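Local coordinates for pterin-4-alpha-carbinolamine dehydratase MoaB2 (Mycobacterium marinum, PDB 3RFQ), which probably acts in molybdenum cofactor biosynthesis as a molybdopterin-binding protein of the MogA/MoaB family, at residues V71-N83 with P103-L115. Residues are numbered along the deposited sequence; the frame is centred on the assembly and turned at random.
Sequences VEADEVDIRNALN and PRDVTPESTREIL
In the alpha/beta fold of the MogA/MoaB family, helices 75-87 and 107-114 pack side by side against the sheet. The axes of 75-83 and 107-114 approach to 8.6 Å and cross at -43°. Ser110 sits where the helices meet closely, its OG 3.1 Å from Glu75 CG. This hydroxyl lies near two carbonyls, Glu75 O across the contact and Val106 O, just before its own helix. OG stands anti to its own carbonyl carbon (chi1 -57°), which turns it back toward Val106 O. Ile78 lays CG2 against Ser110 CB and reaches Val106 CG2 with CD1, at 3.9 Å. Deeper in, the Leu82 side chain crosses that of Thr111 at about a right angle, with CD1 3.7 Å from Thr111 OG1. That hydroxyl donates to Thr107 O from above the carbonyl plane and also bonds Asn155. Ile78 touches Val38 and Leu82 touches Val153, so both rest on sheet strands.

On the outer side, Arg79 bends at chi3 (-77°) and passes Glu113, with its NH2 3.3 Å from Glu113 CG. NH2 also forms a salt bridge to Glu75 OE2, on its anti lone pair, whereas the buried NE has no hydrogen-bond partner. Ile114 CG2 packs against the amide of Asn83. At the other end, Arg104 is salt-bridged to Asp40, which also accepts from Ala73 N. Its guanidinium places one face over Ala73 O, which lies 3.2 Å from Arg104 CZ.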
ATOM      1  N   VAL C  71      30.472  15.271   2.113  1.00 27.69           N
ATOM      2  CA  VAL C  71      31.095  15.364   0.801  1.00 28.54           C
ATOM      3  C   VAL C  71      30.273  16.236  -0.125  1.00 28.75           C
ATOM      4  O   VAL C  71      29.065  16.402   0.074  1.00 27.45           O
ATOM      5  CB  VAL C  71      31.306  13.989   0.129  1.00 27.76           C
ATOM      6  CG1 VAL C  71      32.421  13.235   0.789  1.00 27.38           C
ATOM      7  CG2 VAL C  71      30.000  13.169   0.120  1.00 26.03           C
ATOM      8  N   GLU C  72      30.953  16.772  -1.139  1.00 30.47           N
ATOM      9  CA  GLU C  72      30.330  17.525  -2.211  1.00 31.53           C
ATOM     10  C   GLU C  72      29.504  16.584  -3.083  1.00 29.98           C
ATOM     11  O   GLU C  72      29.732  15.365  -3.087  1.00 28.61           O
ATOM     12  CB  GLU C  72      31.387  18.169  -3.106  1.00 34.05           C
ATOM     13  CG  GLU C  72      32.178  19.283  -2.502  1.00 38.14           C
ATOM     14  CD  GLU C  72      33.212  19.823  -3.464  1.00 44.16           C
ATOM     15  OE1 GLU C  72      34.391  19.800  -3.099  1.00 47.23           O
ATOM     16  OE2 GLU C  72      32.860  20.256  -4.592  1.00 47.31           O
ATOM     17  N   ALA C  73      28.564  17.164  -3.830  1.00 29.89           N
ATOM     18  CA  ALA C  73      27.762  16.418  -4.801  1.00 28.91           C
ATOM     19  C   ALA C  73      28.639  16.152  -6.016  1.00 30.41           C
ATOM     20  O   ALA C  73      28.456  16.719  -7.100  1.00 32.32           O
ATOM     21  CB  ALA C  73      26.526  17.201  -5.172  1.00 28.48           C
ATOM     22  N   ASP C  74      29.626  15.300  -5.804  1.00 30.49           N
ATOM     23  CA  ASP C  74      30.630  14.992  -6.799  1.00 32.17           C
ATOM     24  C   ASP C  74      30.827  13.478  -6.756  1.00 31.58           C
ATOM     25  O   ASP C  74      31.005  12.888  -5.684  1.00 30.31           O
ATOM     26  CB  ASP C  74      31.930  15.722  -6.466  1.00 34.01           C
ATOM     27  CG  ASP C  74      33.067  15.328  -7.378  1.00 35.90           C
ATOM     28  OD1 ASP C  74      33.179  15.931  -8.465  1.00 36.48           O
ATOM     29  OD2 ASP C  74      33.838  14.408  -7.007  1.00 36.55           O
ATOM     30  N   GLU C  75      30.771  12.871  -7.936  1.00 32.15           N
ATOM     31  CA  GLU C  75      30.753  11.424  -8.109  1.00 31.57           C
ATOM     32  C   GLU C  75      31.976  10.749  -7.503  1.00 31.23           C
ATOM     33  O   GLU C  75      31.850   9.741  -6.814  1.00 30.89           O
ATOM     34  CB  GLU C  75      30.641  11.095  -9.603  1.00 32.99           C
ATOM     35  CG  GLU C  75      29.745   9.913  -9.917  1.00 34.37           C
ATOM     36  CD  GLU C  75      29.421   9.799 -11.415  1.00 39.45           C
ATOM     37  OE1 GLU C  75      29.042  10.827 -12.043  1.00 41.80           O
ATOM     38  OE2 GLU C  75      29.549   8.674 -11.961  1.00 40.61           O
ATOM     39  N   VAL C  76      33.152  11.315  -7.745  1.00 32.43           N
ATOM     40  CA  VAL C  76      34.404  10.788  -7.208  1.00 32.30           C
ATOM     41  C   VAL C  76      34.452  10.909  -5.669  1.00 31.26           C
ATOM     42  O   VAL C  76      34.842   9.955  -4.966  1.00 29.86           O
ATOM     43  CB  VAL C  76      35.622  11.463  -7.895  1.00 35.18           C
ATOM     44  CG1 VAL C  76      36.955  11.200  -7.134  1.00 35.43           C
ATOM     45  CG2 VAL C  76      35.723  11.000  -9.355  1.00 35.93           C
ATOM     46  N   ASP C  77      34.031  12.061  -5.145  1.00 30.76           N
ATOM     47  CA  ASP C  77      34.085  12.265  -3.702  1.00 30.24           C
ATOM     48  C   ASP C  77      33.118  11.332  -2.983  1.00 27.89           C
ATOM     49  O   ASP C  77      33.497  10.711  -1.977  1.00 27.46           O
ATOM     50  CB  ASP C  77      33.898  13.736  -3.305  1.00 30.54           C
ATOM     51  CG  ASP C  77      35.084  14.622  -3.756  1.00 36.79           C
ATOM     52  OD1 ASP C  77      36.158  14.077  -4.121  1.00 39.38           O
ATOM     53  OD2 ASP C  77      34.946  15.873  -3.755  1.00 40.00           O
ATOM     54  N   ILE C  78      31.902  11.201  -3.521  1.00 26.59           N
ATOM     55  CA  ILE C  78      30.909  10.303  -2.947  1.00 25.01           C
ATOM     56  C   ILE C  78      31.415   8.867  -3.001  1.00 25.83           C
ATOM     57  O   ILE C  78      31.403   8.161  -1.999  1.00 25.97           O
ATOM     58  CB  ILE C  78      29.544  10.415  -3.644  1.00 24.00           C
ATOM     59  CG1 ILE C  78      29.011  11.845  -3.561  1.00 21.75           C
ATOM     60  CG2 ILE C  78      28.561   9.465  -3.005  1.00 22.12           C
ATOM     61  CD1 ILE C  78      27.828  12.098  -4.486  1.00 22.31           C
ATOM     62  N   ARG C  79      31.905   8.454  -4.164  1.00 27.74           N
ATOM     63  CA  ARG C  79      32.434   7.108  -4.361  1.00 28.61           C
ATOM     64  C   ARG C  79      33.601   6.784  -3.417  1.00 29.35           C
ATOM     65  O   ARG C  79      33.666   5.694  -2.828  1.00 29.46           O
ATOM     66  CB  ARG C  79      32.855   6.963  -5.814  1.00 30.36           C
ATOM     67  CG  ARG C  79      33.209   5.571  -6.250  1.00 32.32           C
ATOM     68  CD  ARG C  79      33.552   5.600  -7.742  1.00 34.76           C
ATOM     69  NE  ARG C  79      32.311   5.688  -8.522  1.00 35.97           N
ATOM     70  CZ  ARG C  79      32.181   6.397  -9.644  1.00 37.84           C
ATOM     71  NH1 ARG C  79      33.225   7.097 -10.103  1.00 37.37           N
ATOM     72  NH2 ARG C  79      30.997   6.424 -10.284  1.00 35.41           N
ATOM     73  N   ASN C  80      34.523   7.728  -3.263  1.00 30.43           N
ATOM     74  CA  ASN C  80      35.626   7.542  -2.318  1.00 30.77           C
ATOM     75  C   ASN C  80      35.169   7.404  -0.869  1.00 29.00           C
ATOM     76  O   ASN C  80      35.738   6.603  -0.130  1.00 29.84           O
ATOM     77  CB  ASN C  80      36.667   8.657  -2.432  1.00 32.38           C
ATOM     78  CG  ASN C  80      37.523   8.533  -3.686  1.00 36.88           C
ATOM     79  OD1 ASN C  80      37.273   7.681  -4.552  1.00 39.13           O
ATOM     80  ND2 ASN C  80      38.548   9.392  -3.794  1.00 40.66           N
ATOM     81  N   ALA C  81      34.178   8.190  -0.453  1.00 26.74           N
ATOM     82  CA  ALA C  81      33.679   8.087   0.911  1.00 25.40           C
ATOM     83  C   ALA C  81      33.056   6.703   1.153  1.00 24.52           C
ATOM     84  O   ALA C  81      33.235   6.111   2.219  1.00 24.04           O
ATOM     85  CB  ALA C  81      32.675   9.188   1.206  1.00 23.64           C
ATOM     86  N   LEU C  82      32.341   6.187   0.156  1.00 24.36           N
ATOM     87  CA  LEU C  82      31.698   4.889   0.289  1.00 24.08           C
ATOM     88  C   LEU C  82      32.691   3.751   0.307  1.00 25.54           C
ATOM     89  O   LEU C  82      32.519   2.815   1.101  1.00 25.78           O
ATOM     90  CB  LEU C  82      30.653   4.645  -0.802  1.00 23.44           C
ATOM     91  CG  LEU C  82      29.508   5.651  -0.898  1.00 22.29           C
ATOM     92  CD1 LEU C  82      28.766   5.437  -2.222  1.00 21.62           C
ATOM     93  CD2 LEU C  82      28.586   5.540   0.313  1.00 20.28           C
ATOM     94  N   ASN C  83      33.707   3.816  -0.559  1.00 27.28           N
ATOM     95  CA  ASN C  83      34.728   2.772  -0.649  1.00 28.58           C
ATOM     96  C   ASN C  83      35.510   2.653   0.664  1.00 29.51           C
ATOM     97  O   ASN C  83      35.785   1.547   1.145  1.00 29.81           O
ATOM     98  CB  ASN C  83      35.695   3.025  -1.810  1.00 30.64           C
ATOM     99  CG  ASN C  83      35.198   2.456  -3.160  1.00 32.16           C
ATOM    100  OD1 ASN C  83      34.418   1.494  -3.209  1.00 33.30           O
ATOM    101  ND2 ASN C  83      35.690   3.035  -4.262  1.00 32.43           N
ATOM    102  N   PRO C 103      21.331  18.120 -12.163  1.00 41.75           N
ATOM    103  CA  PRO C 103      22.508  17.457 -12.729  1.00 42.18           C
ATOM    104  C   PRO C 103      23.502  17.058 -11.661  1.00 40.31           C
ATOM    105  O   PRO C 103      24.319  16.167 -11.888  1.00 40.36           O
ATOM    106  CB  PRO C 103      23.126  18.531 -13.665  1.00 44.69           C
ATOM    107  CG  PRO C 103      22.305  19.832 -13.433  1.00 46.20           C
ATOM    108  CD  PRO C 103      21.426  19.601 -12.242  1.00 43.35           C
ATOM    109  N   ARG C 104      23.431  17.740 -10.521  1.00 39.01           N
ATOM    110  CA  ARG C 104      24.301  17.477  -9.386  1.00 37.56           C
ATOM    111  C   ARG C 104      23.835  16.296  -8.575  1.00 33.39           C
ATOM    112  O   ARG C 104      24.507  15.939  -7.608  1.00 32.68           O
ATOM    113  CB  ARG C 104      24.391  18.705  -8.452  1.00 39.06           C
ATOM    114  CG  ARG C 104      25.133  19.926  -9.038  1.00 45.64           C
ATOM    115  CD  ARG C 104      26.643  19.694  -9.214  1.00 49.79           C
ATOM    116  NE  ARG C 104      27.389  19.720  -7.951  1.00 51.90           N
ATOM    117  CZ  ARG C 104      28.724  19.799  -7.874  1.00 54.02           C
ATOM    118  NH1 ARG C 104      29.458  19.859  -8.984  1.00 55.33           N
ATOM    119  NH2 ARG C 104      29.329  19.820  -6.690  1.00 53.10           N
ATOM    120  N   ASP C 105      22.691  15.702  -8.928  1.00 30.31           N
ATOM    121  CA  ASP C 105      22.139  14.631  -8.114  1.00 27.38           C
ATOM    122  C   ASP C 105      22.768  13.302  -8.520  1.00 26.08           C
ATOM    123  O   ASP C 105      22.138  12.496  -9.246  1.00 25.42           O
ATOM    124  CB  ASP C 105      20.622  14.572  -8.233  1.00 27.33           C
ATOM    125  CG  ASP C 105      19.912  15.668  -7.427  1.00 28.29           C
ATOM    126  OD1 ASP C 105      19.941  15.608  -6.173  1.00 28.38           O
ATOM    127  OD2 ASP C 105      19.281  16.554  -8.057  1.00 28.02           O
ATOM    128  N   VAL C 106      24.009  13.092  -8.069  1.00 23.65           N
ATOM    129  CA  VAL C 106      24.847  11.992  -8.566  1.00 22.74           C
ATOM    130  C   VAL C 106      25.089  10.826  -7.584  1.00 20.88           C
ATOM    131  O   VAL C 106      25.837   9.898  -7.901  1.00 21.03           O
ATOM    132  CB  VAL C 106      26.204  12.493  -9.140  1.00 24.11           C
ATOM    133  CG1 VAL C 106      25.989  13.308 -10.438  1.00 24.41           C
ATOM    134  CG2 VAL C 106      26.972  13.306  -8.109  1.00 24.79           C
ATOM    135  N   THR C 107      24.444  10.867  -6.419  1.00 18.34           N
ATOM    136  CA  THR C 107      24.606   9.806  -5.411  1.00 17.47           C
ATOM    137  C   THR C 107      24.285   8.414  -5.989  1.00 17.91           C
ATOM    138  O   THR C 107      25.058   7.462  -5.768  1.00 18.45           O
ATOM    139  CB  THR C 107      23.764  10.075  -4.156  1.00 16.38           C
ATOM    140  OG1 THR C 107      24.070  11.377  -3.633  1.00 16.13           O
ATOM    141  CG2 THR C 107      23.973   9.018  -3.078  1.00 14.12           C
ATOM    142  N   PRO C 108      23.190   8.290  -6.764  1.00 17.47           N
ATOM    143  CA  PRO C 108      22.916   6.910  -7.254  1.00 17.98           C
ATOM    144  C   PRO C 108      23.970   6.384  -8.226  1.00 19.64           C
ATOM    145  O   PRO C 108      24.328   5.204  -8.130  1.00 20.34           O
ATOM    146  CB  PRO C 108      21.556   7.026  -7.947  1.00 16.69           C
ATOM    147  CG  PRO C 108      20.938   8.298  -7.337  1.00 16.75           C
ATOM    148  CD  PRO C 108      22.103   9.223  -7.118  1.00 16.31           C
ATOM    149  N   GLU C 109      24.452   7.238  -9.135  1.00 21.19           N
ATOM    150  CA  GLU C 109      25.498   6.870 -10.098  1.00 23.22           C
ATOM    151  C   GLU C 109      26.797   6.500  -9.373  1.00 23.78           C
ATOM    152  O   GLU C 109      27.451   5.520  -9.745  1.00 24.31           O
ATOM    153  CB  GLU C 109      25.771   7.991 -11.136  1.00 25.00           C
ATOM    154  CG  GLU C 109      24.674   8.223 -12.179  1.00 26.69           C
ATOM    155  CD  GLU C 109      23.310   8.443 -11.535  1.00 28.90           C
ATOM    156  OE1 GLU C 109      23.157   9.411 -10.751  1.00 28.11           O
ATOM    157  OE2 GLU C 109      22.411   7.605 -11.762  1.00 30.93           O
ATOM    158  N   SER C 110      27.172   7.294  -8.369  1.00 23.41           N
ATOM    159  CA  SER C 110      28.337   6.976  -7.514  1.00 24.54           C
ATOM    160  C   SER C 110      28.144   5.649  -6.779  1.00 23.60           C
ATOM    161  O   SER C 110      29.075   4.835  -6.678  1.00 24.16           O
ATOM    162  CB  SER C 110      28.585   8.069  -6.471  1.00 24.36           C
ATOM    163  OG  SER C 110      28.774   9.344  -7.064  1.00 26.81           O
ATOM    164  N   THR C 111      26.937   5.441  -6.256  1.00 21.89           N
ATOM    165  CA  THR C 111      26.644   4.239  -5.475  1.00 20.85           C
ATOM    166  C   THR C 111      26.638   2.972  -6.344  1.00 22.47           C
ATOM    167  O   THR C 111      27.215   1.951  -5.972  1.00 22.98           O
ATOM    168  CB  THR C 111      25.339   4.419  -4.697  1.00 19.18           C
ATOM    169  OG1 THR C 111      25.497   5.556  -3.843  1.00 18.23           O
ATOM    170  CG2 THR C 111      24.998   3.169  -3.856  1.00 16.86           C
ATOM    171  N   ARG C 112      26.021   3.044  -7.513  1.00 23.65           N
ATOM    172  CA  ARG C 112      25.897   1.867  -8.383  1.00 26.36           C
ATOM    173  C   ARG C 112      27.243   1.196  -8.659  1.00 27.85           C
ATOM    174  O   ARG C 112      27.323  -0.027  -8.714  1.00 28.52           O
ATOM    175  CB  ARG C 112      25.255   2.256  -9.725  1.00 27.10           C
ATOM    176  CG  ARG C 112      24.753   1.066 -10.555  1.00 31.08           C
ATOM    177  CD  ARG C 112      23.934   1.554 -11.766  1.00 37.39           C
ATOM    178  NE  ARG C 112      22.678   2.232 -11.394  1.00 39.26           N
ATOM    179  CZ  ARG C 112      22.381   3.514 -11.632  1.00 40.92           C
ATOM    180  NH1 ARG C 112      23.241   4.318 -12.254  1.00 42.87           N
ATOM    181  NH2 ARG C 112      21.208   3.998 -11.250  1.00 38.67           N
ATOM    182  N   GLU C 113      28.279   2.013  -8.834  1.00 28.85           N
ATOM    183  CA  GLU C 113      29.620   1.545  -9.172  1.00 31.60           C
ATOM    184  C   GLU C 113      30.254   0.665  -8.113  1.00 30.96           C
ATOM    185  O   GLU C 113      30.984  -0.275  -8.434  1.00 32.06           O
ATOM    186  CB  GLU C 113      30.541   2.733  -9.429  1.00 33.12           C
ATOM    187  CG  GLU C 113      30.470   3.243 -10.830  1.00 37.83           C
ATOM    188  CD  GLU C 113      30.719   2.137 -11.846  1.00 43.93           C
ATOM    189  OE1 GLU C 113      31.880   1.641 -11.901  1.00 44.76           O
ATOM    190  OE2 GLU C 113      29.744   1.773 -12.566  1.00 44.90           O
ATOM    191  N   ILE C 114      29.980   0.978  -6.856  1.00 29.11           N
ATOM    192  CA  ILE C 114      30.564   0.220  -5.771  1.00 28.97           C
ATOM    193  C   ILE C 114      29.684  -0.931  -5.261  1.00 28.00           C
ATOM    194  O   ILE C 114      30.183  -1.749  -4.501  1.00 29.05           O
ATOM    195  CB  ILE C 114      31.050   1.129  -4.626  1.00 28.38           C
ATOM    196  CG1 ILE C 114      29.904   1.925  -4.008  1.00 26.77           C
ATOM    197  CG2 ILE C 114      32.068   2.094  -5.156  1.00 30.54           C
ATOM    198  CD1 ILE C 114      29.300   1.295  -2.814  1.00 26.47           C
ATOM    199  N   LEU C 115      28.412  -1.016  -5.669  1.00 26.41           N
ATOM    200  CA  LEU C 115      27.554  -2.131  -5.214  1.00 25.24           C
ATOM    201  C   LEU C 115      27.895  -3.482  -5.858  1.00 27.11           C
ATOM    202  O   LEU C 115      28.138  -3.548  -7.057  1.00 27.93           O
ATOM    203  CB  LEU C 115      26.083  -1.809  -5.414  1.00 23.29           C
ATOM    204  CG  LEU C 115      25.464  -0.698  -4.552  1.00 21.55           C
ATOM    205  CD1 LEU C 115      23.988  -0.545  -4.928  1.00 19.48           C
ATOM    206  CD2 LEU C 115      25.638  -0.963  -3.051  1.00 16.58           C
TER